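Local coordinates for protein alpha-1,4-endofucoidanase (Mariniflexile fucanivorans, PDB 6DLH) that hydrolyses internal alpha-1,4 linkages of fucoidan as a retaining, endo-acting enzyme of glycoside hydrolase family 107, at residues Met48-Glu53 with Pro393-Gln398; Thr190-Asn195 with Tyr200-Ala205; Asp238-Glu243 with Arg249-Phe254; Ser350-Asn355 with Val385-Glu390. All blocks are in the same frame, centred on the assembly; numbering follows the deposited sequence.

Contact 1 of 4, residues Met48-Glu53 with Pro393-Gln398; sequences MLWLPE and PVLTLQ
Trp50 and Leu395 are the main bump and hollow where the end of strand 46-49 meets a distant turn. This is an inner strand of a parallel sheet, between 80-84 and 377-379, that with its surrounding helices is consistent with the beta/alpha-barrel catalytic domain of this GH29-like family. Residues 393-398 lead into helix 399-415, with Gln398 at its N-cap position. Leu395 sits at the centre of an inverse gamma turn, closed by a weak 3.2 Å bond from Thr396 N to Val394 O, and its side chain points toward residues 50-52. The isobutyl group fills the angle between an indole and a proline: Leu395 CD1 lies 3.8 Å from Trp50 CZ2, while CD2 reaches Pro52 CB at 4.2 Å. With CG anti to the backbone N (chi1 -167°), Trp50 brings CZ2 and CH2 of its six-membered ring against Leu395 CB and CD1, which sit above the plane at the rim, on the face that Pro52 CD also covers; the two side chains cross at about a right angle. A second, smaller knob lies further along, where the methyl of Met48, brought round by the bend at its last torsion (79°), crosses Leu397 and meets CD1 through CE at 3.8 Å. Phe68 of helix 66-71 packs against Met48 and Leu397 and also meets the Trp50 ring, whereas Trp133 meets that ring edge-to-face. The indole's one polar atom is satisfied in this buried setting: Trp50 NE1 donates to Leu395 O at 3.0 Å, nearly straight (161°), the oxygen lying in the ring plane.

Contact 2 of 4, residues Thr190-Asn195 with Tyr200-Ala205; sequences TYHEGN and YMFCYA
Phe202 of helix 198-216 packs against the type I beta turn Thr190-Glu193 and is met there by two successive residues, Tyr191 and His192. The aromatic part is an offset stack of His192 on Phe202: the ring centres are 4.5 Å apart and the planes only 12° from parallel. The imidazole is slid toward the rim of the phenyl ring, so that its ND1 and CE1 both lie 4.0 Å from Phe202 CD1. Tyr191 meets the far end of the same ring with a CD1 to Phe202 CZ distance of 4.1 Å, the two side chains crossing at about a right angle. Its CG stands between the backbone N and the carbonyl carbon (chi1 55°), which folds the phenol back beside the imidazole, CD1 lying at the edge of that ring and in its plane.

Backbone atoms make the second kind of contact. His192 CA rests over the phenyl face, His192 O comes within 3.7 Å of Phe202 CD2, and Tyr191 O is 3.7 Å from Phe202 CE2. This last carbonyl also accepts a hydrogen bond from Arg198 NE. Between these two segments Phe202 is held by stacking and van der Waals contact. The contact is structural packing away from the annotated sites, closing the loop between helices 181-184 and 198-216: Phe185 meets the His192 ring, and Ile250 and Ala253 of helix 249-259 press on Phe202.

Contact 3 of 4, residues Asp238-Glu243 with Arg249-Phe254; sequences DDPASE and RIYQAF
Asp238 OD2 takes a hydrogen bond from Ile250 N at 3.1 Å, a bent one (137°) that meets the oxygen on its syn side. The carboxylate thus faces the first turn of helix 249-259, where the helix's N-terminal peptide N-H groups and the positive end of its dipole would probably favour the negative charge. This is the tight part. Ile250 CG1 and CD1 lie against Asp238 OD1, CG1 at 3.6 Å, and Tyr251 CE2 lies 3.8 Å from Asp238 CB. Water 1 donates to Asp238 OD1 and accepts from Arg249 N, each at 2.7 Å, bridging loop and helix start, while Arg198 NH1 makes a salt bridge to the same OD1. Pro240, at the second position of the type I turn Asp239-Ser242, rests its CB 4.0 Å from Tyr251 CZ, and the phenol OH beyond it bonds to Asn271 OD1.

The other side is looser, with Ala241 and Glu243 exposed. Arg249 leads its guanidinium off this surface and lays NH2 in plane on a lone pair of Gln252 OE1. The loop is shaped by an Asx turn, Asp239 OD1 accepting from Ala241 N, and Ala241 O accepts from NH2 of Arg332, a residue that also takes part in a calcium site. Met232 of helix 228-233 touches both Ile250 and Tyr251, and Phe202 of helix 198-216 flanks Ile250.

Contact 4 of 4, residues Ser350-Asn355 with Val385-Glu390; sequences SWNAGN and VRTNLE
Asn352 ND2, resting on the side chain of Thr387, is gripped by two acceptors of residues 51-53, just past strand 46-49: it donates to the Glu53 carboxylate through OE2 and to Leu51 O. The amide is buried, and these two bonds hold its plane and fix which end bears the nitrogen. Asn352 CG stands between the backbone N and the carbonyl carbon (chi1 69°), turning the amide toward Thr387, whose CG2 lies 3.7 Å from ND2. That methyl is the centre of the packing. It also approaches Asn352 O at 3.5 Å and Ala353 CB at 4.1 Å, so one threonine branch fills the corner made by two successive residues, while OG1 makes a weak bond to Glu53 OE2.

Across the segments the polar link is indirect: water 2 accepts from Gly354 N at 2.9 Å and donates to Val385 O at 3.1 Å. Each loop is braced on its own side. Ser350 OG donates to Ala353 O at 2.9 Å from above the carbonyl plane, and Asn388 OD1 closes an Asx turn by accepting from Glu390 N at 2.8 Å. Val385 and Arg386 form a classic beta bulge facing Val394. Both loops follow strands of the parallel sheet, 341-342 at its edge and 377-379 beside 46-49, consistent with the beta/alpha-barrel catalytic domain; Leu49 of strand 46-49 packs against Asn352, and strand 394-395 against the bulge.

From the N terminus, the chain opens the loop of contact 1 at the end of strand 46-49 and closes it some 340 residues later, so the other three contacts all nest inside it. Contact 2 closes first, a short loop at the start of helix 198-216. Contact 3 follows in series, closing the loop before helix 249-259. These two touch, for instance through Met201 and Phe254, and tie the two helices together. Contact 4 then links loops after strands 341-342 and 377-379. It touches contact 1, their centres 6 Å apart, whereas contacts 2 and 3 lie more than 30 Å from both, centre to centre.

Contact 1 of 4, residues Met48-Glu53 with Pro393-Gln398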
# COMPACT_ATOMS: atom_id res chain seq x y z
N MET A 48 4.27 11.46 7.10
CA MET A 48 2.86 11.17 6.93
C MET A 48 2.69 9.65 6.86
O MET A 48 3.68 8.92 6.85
CB MET A 48 2.31 11.81 5.65
CG MET A 48 2.68 13.27 5.49
SD MET A 48 1.99 14.04 4.00
CE MET A 48 0.29 14.35 4.48
N LEU A 49 1.43 9.19 6.84
CA LEU A 49 1.16 7.76 6.84
C LEU A 49 0.17 7.44 5.73
O LEU A 49 -0.89 8.06 5.65
CB LEU A 49 0.59 7.33 8.20
CG LEU A 49 0.19 5.86 8.28
CD1 LEU A 49 1.40 4.96 8.15
CD2 LEU A 49 -0.56 5.55 9.58
N TRP A 50 0.52 6.43 4.91
CA TRP A 50 -0.35 5.96 3.84
C TRP A 50 -0.54 4.45 3.97
O TRP A 50 0.37 3.66 3.69
CB TRP A 50 0.24 6.36 2.48
CG TRP A 50 -0.69 6.22 1.31
CD1 TRP A 50 -1.62 7.11 0.88
CD2 TRP A 50 -0.75 5.11 0.40
NE1 TRP A 50 -2.26 6.64 -0.24
CE2 TRP A 50 -1.74 5.41 -0.55
CE3 TRP A 50 -0.06 3.89 0.30
CZ2 TRP A 50 -2.06 4.54 -1.60
CZ3 TRP A 50 -0.37 3.03 -0.74
CH2 TRP A 50 -1.36 3.35 -1.67
N LEU A 51 -1.74 4.06 4.44
CA LEU A 51 -1.95 2.69 4.86
C LEU A 51 -3.31 2.20 4.38
O LEU A 51 -4.34 2.48 4.98
CB LEU A 51 -1.79 2.60 6.39
CG LEU A 51 -2.00 1.23 7.03
CD1 LEU A 51 -1.06 0.19 6.45
CD2 LEU A 51 -1.83 1.31 8.55
N PRO A 52 -3.35 1.47 3.24
CA PRO A 52 -4.56 0.75 2.83
C PRO A 52 -4.79 -0.47 3.72
O PRO A 52 -3.86 -0.96 4.37
CB PRO A 52 -4.28 0.32 1.38
CG PRO A 52 -3.04 1.09 0.98
CD PRO A 52 -2.26 1.34 2.26
N GLU A 53 -6.03 -0.95 3.73
CA GLU A 53 -6.40 -2.07 4.58
C GLU A 53 -6.92 -3.23 3.73
O GLU A 53 -7.35 -3.03 2.59
CB GLU A 53 -7.42 -1.63 5.62
CG GLU A 53 -6.84 -0.67 6.65
CD GLU A 53 -7.83 -0.22 7.71
OE1 GLU A 53 -8.77 -0.98 7.99
OE2 GLU A 53 -7.66 0.90 8.24
N PRO A 393 -12.05 1.89 -2.21
CA PRO A 393 -11.12 2.70 -1.42
C PRO A 393 -10.95 4.10 -2.02
O PRO A 393 -11.02 4.28 -3.23
CB PRO A 393 -9.80 1.92 -1.49
CG PRO A 393 -9.91 1.08 -2.76
CD PRO A 393 -11.39 0.79 -2.93
N VAL A 394 -10.76 5.08 -1.13
CA VAL A 394 -10.36 6.42 -1.53
C VAL A 394 -9.07 6.73 -0.78
O VAL A 394 -9.09 7.06 0.40
CB VAL A 394 -11.48 7.44 -1.26
CG1 VAL A 394 -11.11 8.84 -1.72
CG2 VAL A 394 -12.81 7.00 -1.86
N LEU A 395 -7.93 6.55 -1.46
CA LEU A 395 -6.65 6.52 -0.80
C LEU A 395 -5.98 7.89 -0.89
O LEU A 395 -4.80 8.00 -1.20
CB LEU A 395 -5.79 5.40 -1.40
CG LEU A 395 -6.38 3.99 -1.30
CD1 LEU A 395 -5.46 2.99 -1.97
CD2 LEU A 395 -6.60 3.60 0.16
N THR A 396 -6.77 8.94 -0.62
CA THR A 396 -6.28 10.30 -0.50
C THR A 396 -6.72 10.84 0.86
O THR A 396 -7.56 10.22 1.51
CB THR A 396 -6.75 11.16 -1.68
OG1 THR A 396 -8.18 11.07 -1.72
CG2 THR A 396 -6.16 10.72 -3.01
N LEU A 397 -6.14 11.98 1.28
CA LEU A 397 -6.36 12.54 2.61
C LEU A 397 -7.80 13.00 2.75
O LEU A 397 -8.40 13.53 1.82
CB LEU A 397 -5.43 13.74 2.83
CG LEU A 397 -3.93 13.47 2.93
CD1 LEU A 397 -3.17 14.79 3.03
CD2 LEU A 397 -3.59 12.58 4.12
N GLN A 398 -8.34 12.81 3.96
CA GLN A 398 -9.46 13.60 4.45
C GLN A 398 -9.15 15.08 4.22
O GLN A 398 -8.05 15.55 4.52
CB GLN A 398 -9.66 13.36 5.95
CG GLN A 398 -10.33 12.03 6.26
CD GLN A 398 -11.80 12.02 5.95
OE1 GLN A 398 -12.37 13.01 5.49
NE2 GLN A 398 -12.45 10.90 6.23

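Contact 2 of 4, residues Thr190-Asn195 with Tyr200-Ala205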
# COMPACT_ATOMS: atom_id res chain seq x y z
N THR A 190 22.98 -21.19 18.45
CA THR A 190 22.44 -21.75 19.68
C THR A 190 21.29 -20.88 20.20
O THR A 190 20.32 -21.40 20.75
CB THR A 190 23.55 -21.92 20.73
OG1 THR A 190 24.00 -20.63 21.12
CG2 THR A 190 24.73 -22.73 20.23
N TYR A 191 21.41 -19.56 20.01
CA TYR A 191 20.49 -18.58 20.56
C TYR A 191 19.23 -18.45 19.70
O TYR A 191 18.39 -17.59 19.96
CB TYR A 191 21.18 -17.23 20.75
CG TYR A 191 21.83 -16.65 19.52
CD1 TYR A 191 21.09 -16.32 18.39
CD2 TYR A 191 23.19 -16.38 19.50
CE1 TYR A 191 21.69 -15.77 17.26
CE2 TYR A 191 23.81 -15.84 18.38
CZ TYR A 191 23.05 -15.53 17.26
OH TYR A 191 23.66 -14.99 16.16
N HIS A 192 19.11 -19.31 18.68
CA HIS A 192 17.97 -19.29 17.78
C HIS A 192 16.75 -19.90 18.46
O HIS A 192 15.62 -19.61 18.06
CB HIS A 192 18.29 -20.03 16.48
CG HIS A 192 18.99 -19.22 15.44
ND1 HIS A 192 19.84 -18.17 15.76
CD2 HIS A 192 19.00 -19.31 14.10
CE1 HIS A 192 20.33 -17.65 14.66
NE2 HIS A 192 19.84 -18.33 13.62
N GLU A 193 16.98 -20.75 19.46
CA GLU A 193 15.89 -21.46 20.10
C GLU A 193 15.70 -20.96 21.53
O GLU A 193 16.59 -20.35 22.11
CB GLU A 193 16.10 -22.98 19.99
CG GLU A 193 14.78 -23.74 19.89
CD GLU A 193 14.79 -24.95 18.98
OE1 GLU A 193 15.77 -25.12 18.21
OE2 GLU A 193 13.80 -25.72 19.02
N GLY A 194 14.50 -21.21 22.07
CA GLY A 194 14.07 -20.67 23.35
C GLY A 194 12.54 -20.70 23.47
O GLY A 194 11.90 -21.60 22.93
N ASN A 195 11.99 -19.68 24.14
CA ASN A 195 10.60 -19.67 24.57
C ASN A 195 9.66 -19.35 23.41
O ASN A 195 10.08 -18.73 22.43
CB ASN A 195 10.37 -18.71 25.74
CG ASN A 195 11.59 -18.54 26.63
OD1 ASN A 195 12.66 -18.15 26.16
ND2 ASN A 195 11.44 -18.84 27.91
N TYR A 200 10.79 -19.40 14.81
CA TYR A 200 10.07 -18.89 13.65
C TYR A 200 10.37 -17.41 13.43
O TYR A 200 10.41 -16.95 12.29
CB TYR A 200 8.56 -19.15 13.80
CG TYR A 200 8.17 -20.57 14.12
CD1 TYR A 200 8.56 -21.63 13.31
CD2 TYR A 200 7.39 -20.87 15.23
CE1 TYR A 200 8.20 -22.94 13.59
CE2 TYR A 200 7.02 -22.17 15.53
CZ TYR A 200 7.42 -23.21 14.71
OH TYR A 200 7.06 -24.49 15.00
N MET A 201 10.59 -16.66 14.53
CA MET A 201 10.88 -15.24 14.44
C MET A 201 12.19 -15.02 13.70
O MET A 201 12.29 -14.12 12.87
CB MET A 201 10.95 -14.57 15.82
CG MET A 201 9.60 -14.48 16.52
SD MET A 201 8.51 -13.21 15.83
CE MET A 201 9.53 -11.76 16.07
N PHE A 202 13.19 -15.86 14.00
CA PHE A 202 14.49 -15.78 13.35
C PHE A 202 14.37 -16.20 11.88
O PHE A 202 15.12 -15.70 11.04
CB PHE A 202 15.53 -16.63 14.09
CG PHE A 202 16.19 -15.96 15.28
CD1 PHE A 202 17.28 -15.13 15.11
CD2 PHE A 202 15.74 -16.21 16.57
CE1 PHE A 202 17.90 -14.53 16.20
CE2 PHE A 202 16.35 -15.61 17.66
CZ PHE A 202 17.43 -14.77 17.48
N CYS A 203 13.43 -17.11 11.59
CA CYS A 203 13.11 -17.50 10.22
C CYS A 203 12.80 -16.24 9.41
O CYS A 203 13.45 -15.99 8.39
CB CYS A 203 11.90 -18.43 10.17
SG CYS A 203 12.27 -20.20 10.31
N TYR A 204 11.84 -15.45 9.91
CA TYR A 204 11.33 -14.27 9.23
C TYR A 204 12.45 -13.28 8.95
O TYR A 204 12.57 -12.77 7.84
CB TYR A 204 10.18 -13.64 10.02
CG TYR A 204 9.47 -12.53 9.29
CD1 TYR A 204 8.41 -12.81 8.43
CD2 TYR A 204 9.87 -11.21 9.42
CE1 TYR A 204 7.76 -11.80 7.74
CE2 TYR A 204 9.23 -10.19 8.74
CZ TYR A 204 8.18 -10.49 7.89
OH TYR A 204 7.55 -9.49 7.21
N ALA A 205 13.28 -13.01 9.96
CA ALA A 205 14.36 -12.04 9.81
C ALA A 205 15.30 -12.46 8.67
O ALA A 205 15.72 -11.61 7.88
CB ALA A 205 15.09 -11.85 11.11

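Contact 3 of 4, residues Asp238-Glu243 with Arg249-Phe254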
# COMPACT_ATOMS: atom_id res chain seq x y z
N ASP A 238 13.39 -12.16 24.99
CA ASP A 238 14.38 -11.09 24.90
C ASP A 238 14.12 -10.07 26.00
O ASP A 238 13.01 -9.98 26.51
CB ASP A 238 14.41 -10.46 23.50
CG ASP A 238 15.35 -11.18 22.54
OD1 ASP A 238 15.46 -12.42 22.64
OD2 ASP A 238 15.96 -10.48 21.70
N ASP A 239 15.17 -9.31 26.36
CA ASP A 239 15.03 -8.24 27.35
C ASP A 239 15.44 -6.91 26.72
O ASP A 239 16.63 -6.60 26.61
CB ASP A 239 15.78 -8.54 28.65
CG ASP A 239 15.58 -7.48 29.72
OD1 ASP A 239 14.65 -6.66 29.56
OD2 ASP A 239 16.35 -7.46 30.69
N PRO A 240 14.47 -6.07 26.29
CA PRO A 240 14.76 -4.78 25.67
C PRO A 240 15.44 -3.76 26.59
O PRO A 240 16.12 -2.86 26.10
CB PRO A 240 13.39 -4.29 25.20
CG PRO A 240 12.39 -5.00 26.09
CD PRO A 240 13.02 -6.35 26.39
N ALA A 241 15.29 -3.93 27.91
CA ALA A 241 15.84 -3.03 28.90
C ALA A 241 17.35 -3.23 29.07
O ALA A 241 18.04 -2.34 29.57
CB ALA A 241 15.12 -3.20 30.22
N SER A 242 17.85 -4.41 28.67
CA SER A 242 19.22 -4.81 28.91
C SER A 242 20.18 -4.09 27.96
O SER A 242 19.74 -3.47 26.99
CB SER A 242 19.35 -6.30 28.76
OG SER A 242 20.71 -6.67 28.63
N GLU A 243 21.48 -4.15 28.26
CA GLU A 243 22.51 -3.69 27.33
C GLU A 243 23.43 -4.85 26.95
O GLU A 243 24.50 -4.65 26.36
CB GLU A 243 23.22 -2.44 27.86
CG GLU A 243 24.30 -2.70 28.89
CD GLU A 243 24.81 -1.45 29.59
OE1 GLU A 243 25.24 -0.50 28.90
OE2 GLU A 243 24.76 -1.42 30.84
N ARG A 249 18.64 -10.72 20.90
CA ARG A 249 19.13 -11.42 19.72
C ARG A 249 18.15 -11.25 18.57
O ARG A 249 18.57 -11.04 17.43
CB ARG A 249 19.42 -12.90 20.01
CG ARG A 249 20.72 -13.15 20.77
CD ARG A 249 21.96 -12.79 19.98
NE ARG A 249 23.19 -13.05 20.71
CZ ARG A 249 24.40 -12.63 20.34
NH1 ARG A 249 25.46 -12.91 21.08
NH2 ARG A 249 24.55 -11.92 19.24
N ILE A 250 16.85 -11.34 18.88
CA ILE A 250 15.79 -11.10 17.92
C ILE A 250 15.87 -9.66 17.42
O ILE A 250 15.77 -9.41 16.23
CB ILE A 250 14.41 -11.45 18.50
CG1 ILE A 250 14.42 -12.83 19.18
CG2 ILE A 250 13.34 -11.35 17.42
CD1 ILE A 250 13.10 -13.24 19.80
N TYR A 251 16.08 -8.71 18.35
CA TYR A 251 16.24 -7.31 18.00
C TYR A 251 17.37 -7.17 16.98
O TYR A 251 17.24 -6.42 16.02
CB TYR A 251 16.43 -6.44 19.24
CG TYR A 251 15.19 -6.33 20.10
CD1 TYR A 251 14.18 -5.41 19.80
CD2 TYR A 251 15.01 -7.15 21.19
CE1 TYR A 251 13.04 -5.32 20.58
CE2 TYR A 251 13.86 -7.08 21.97
CZ TYR A 251 12.88 -6.15 21.67
OH TYR A 251 11.76 -6.09 22.44
N GLN A 252 18.44 -7.95 17.19
CA GLN A 252 19.62 -7.95 16.34
C GLN A 252 19.28 -8.55 14.97
O GLN A 252 19.67 -8.00 13.94
CB GLN A 252 20.74 -8.77 16.98
CG GLN A 252 22.08 -8.61 16.27
CD GLN A 252 23.21 -9.33 16.97
OE1 GLN A 252 23.00 -10.36 17.61
NE2 GLN A 252 24.41 -8.78 16.85
N ALA A 253 18.55 -9.67 14.98
CA ALA A 253 18.23 -10.38 13.76
C ALA A 253 17.51 -9.43 12.79
O ALA A 253 17.87 -9.36 11.62
CB ALA A 253 17.40 -11.61 14.07
N PHE A 254 16.54 -8.69 13.33
CA PHE A 254 15.70 -7.79 12.55
C PHE A 254 16.53 -6.62 12.03
O PHE A 254 16.47 -6.31 10.84
CB PHE A 254 14.48 -7.39 13.38
CG PHE A 254 13.35 -8.39 13.37
CD1 PHE A 254 13.55 -9.70 13.77
CD2 PHE A 254 12.07 -8.01 12.98
CE1 PHE A 254 12.51 -10.62 13.77
CE2 PHE A 254 11.03 -8.93 12.97
CZ PHE A 254 11.25 -10.23 13.37
O HOH W 1 18.13 -12.58 22.84

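Contact 4 of 4, residues Ser350-Asn355 with Val385-Glu390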
# COMPACT_ATOMS: atom_id res chain seq x y z
N SER A 350 -8.22 6.63 14.57
CA SER A 350 -7.17 5.68 14.24
C SER A 350 -5.98 6.39 13.60
O SER A 350 -6.01 7.60 13.42
CB SER A 350 -7.69 4.57 13.36
OG SER A 350 -8.08 5.07 12.10
N TRP A 351 -4.94 5.62 13.26
CA TRP A 351 -3.72 6.18 12.70
C TRP A 351 -3.90 6.53 11.22
O TRP A 351 -3.28 7.48 10.75
CB TRP A 351 -2.50 5.27 12.92
CG TRP A 351 -1.80 5.53 14.22
CD1 TRP A 351 -0.82 6.45 14.46
CD2 TRP A 351 -2.05 4.88 15.49
NE1 TRP A 351 -0.44 6.43 15.77
CE2 TRP A 351 -1.17 5.47 16.43
CE3 TRP A 351 -2.93 3.88 15.92
CZ2 TRP A 351 -1.15 5.08 17.77
CZ3 TRP A 351 -2.90 3.49 17.24
CH2 TRP A 351 -2.02 4.08 18.15
N ASN A 352 -4.73 5.78 10.49
CA ASN A 352 -4.65 5.82 9.03
C ASN A 352 -5.96 6.30 8.41
O ASN A 352 -6.05 6.44 7.19
CB ASN A 352 -4.24 4.46 8.46
CG ASN A 352 -5.32 3.41 8.63
OD1 ASN A 352 -6.03 3.40 9.63
ND2 ASN A 352 -5.44 2.51 7.66
N ALA A 353 -6.95 6.57 9.26
CA ALA A 353 -8.28 6.96 8.80
C ALA A 353 -8.99 7.68 9.94
O ALA A 353 -8.49 7.70 11.07
CB ALA A 353 -9.05 5.73 8.38
N GLY A 354 -10.14 8.29 9.65
CA GLY A 354 -10.90 8.98 10.67
C GLY A 354 -11.44 10.32 10.20
O GLY A 354 -10.72 11.14 9.63
N ASN A 355 -12.72 10.55 10.50
CA ASN A 355 -13.54 11.63 9.98
C ASN A 355 -13.22 12.95 10.69
O ASN A 355 -13.50 14.01 10.15
CB ASN A 355 -15.01 11.32 10.27
CG ASN A 355 -15.97 11.83 9.23
OD1 ASN A 355 -15.74 11.66 8.03
ND2 ASN A 355 -17.07 12.41 9.68
N VAL A 385 -9.52 8.83 3.26
CA VAL A 385 -10.97 8.87 3.29
C VAL A 385 -11.57 7.47 3.53
O VAL A 385 -12.47 7.33 4.35
CB VAL A 385 -11.54 9.55 2.03
CG1 VAL A 385 -13.02 9.26 1.81
CG2 VAL A 385 -11.28 11.05 2.05
N ARG A 386 -11.09 6.45 2.80
CA ARG A 386 -11.60 5.10 2.94
C ARG A 386 -10.49 4.11 2.59
O ARG A 386 -10.05 4.01 1.45
CB ARG A 386 -12.85 4.91 2.06
CG ARG A 386 -13.71 3.71 2.43
CD ARG A 386 -14.83 3.43 1.44
NE ARG A 386 -15.75 4.54 1.28
CZ ARG A 386 -15.92 5.22 0.15
NH1 ARG A 386 -15.46 4.77 -1.00
NH2 ARG A 386 -16.56 6.38 0.19
N THR A 387 -10.05 3.35 3.60
CA THR A 387 -8.83 2.59 3.47
C THR A 387 -9.09 1.14 3.05
O THR A 387 -8.19 0.47 2.56
CB THR A 387 -8.00 2.66 4.76
OG1 THR A 387 -8.86 2.22 5.81
CG2 THR A 387 -7.47 4.05 5.03
N ASN A 388 -10.32 0.65 3.27
CA ASN A 388 -10.68 -0.74 2.99
C ASN A 388 -10.71 -0.99 1.48
O ASN A 388 -11.59 -0.47 0.80
CB ASN A 388 -12.04 -1.07 3.62
CG ASN A 388 -12.51 -2.50 3.40
OD1 ASN A 388 -11.90 -3.27 2.66
ND2 ASN A 388 -13.60 -2.86 4.06
N LEU A 389 -9.77 -1.80 0.99
CA LEU A 389 -9.63 -2.06 -0.44
C LEU A 389 -10.82 -2.83 -1.01
O LEU A 389 -10.99 -2.87 -2.23
CB LEU A 389 -8.33 -2.82 -0.70
CG LEU A 389 -7.02 -2.06 -0.44
CD1 LEU A 389 -5.82 -3.00 -0.55
CD2 LEU A 389 -6.86 -0.88 -1.38
N GLU A 390 -11.65 -3.43 -0.15
CA GLU A 390 -12.79 -4.22 -0.60
C GLU A 390 -14.05 -3.35 -0.67
O GLU A 390 -15.11 -3.85 -1.03
CB GLU A 390 -13.05 -5.40 0.34
CG GLU A 390 -11.89 -6.39 0.45
CD GLU A 390 -12.05 -7.47 1.52
OE1 GLU A 390 -12.77 -7.23 2.51
OE2 GLU A 390 -11.45 -8.55 1.36
O HOH W 2 -11.51 8.38 7.10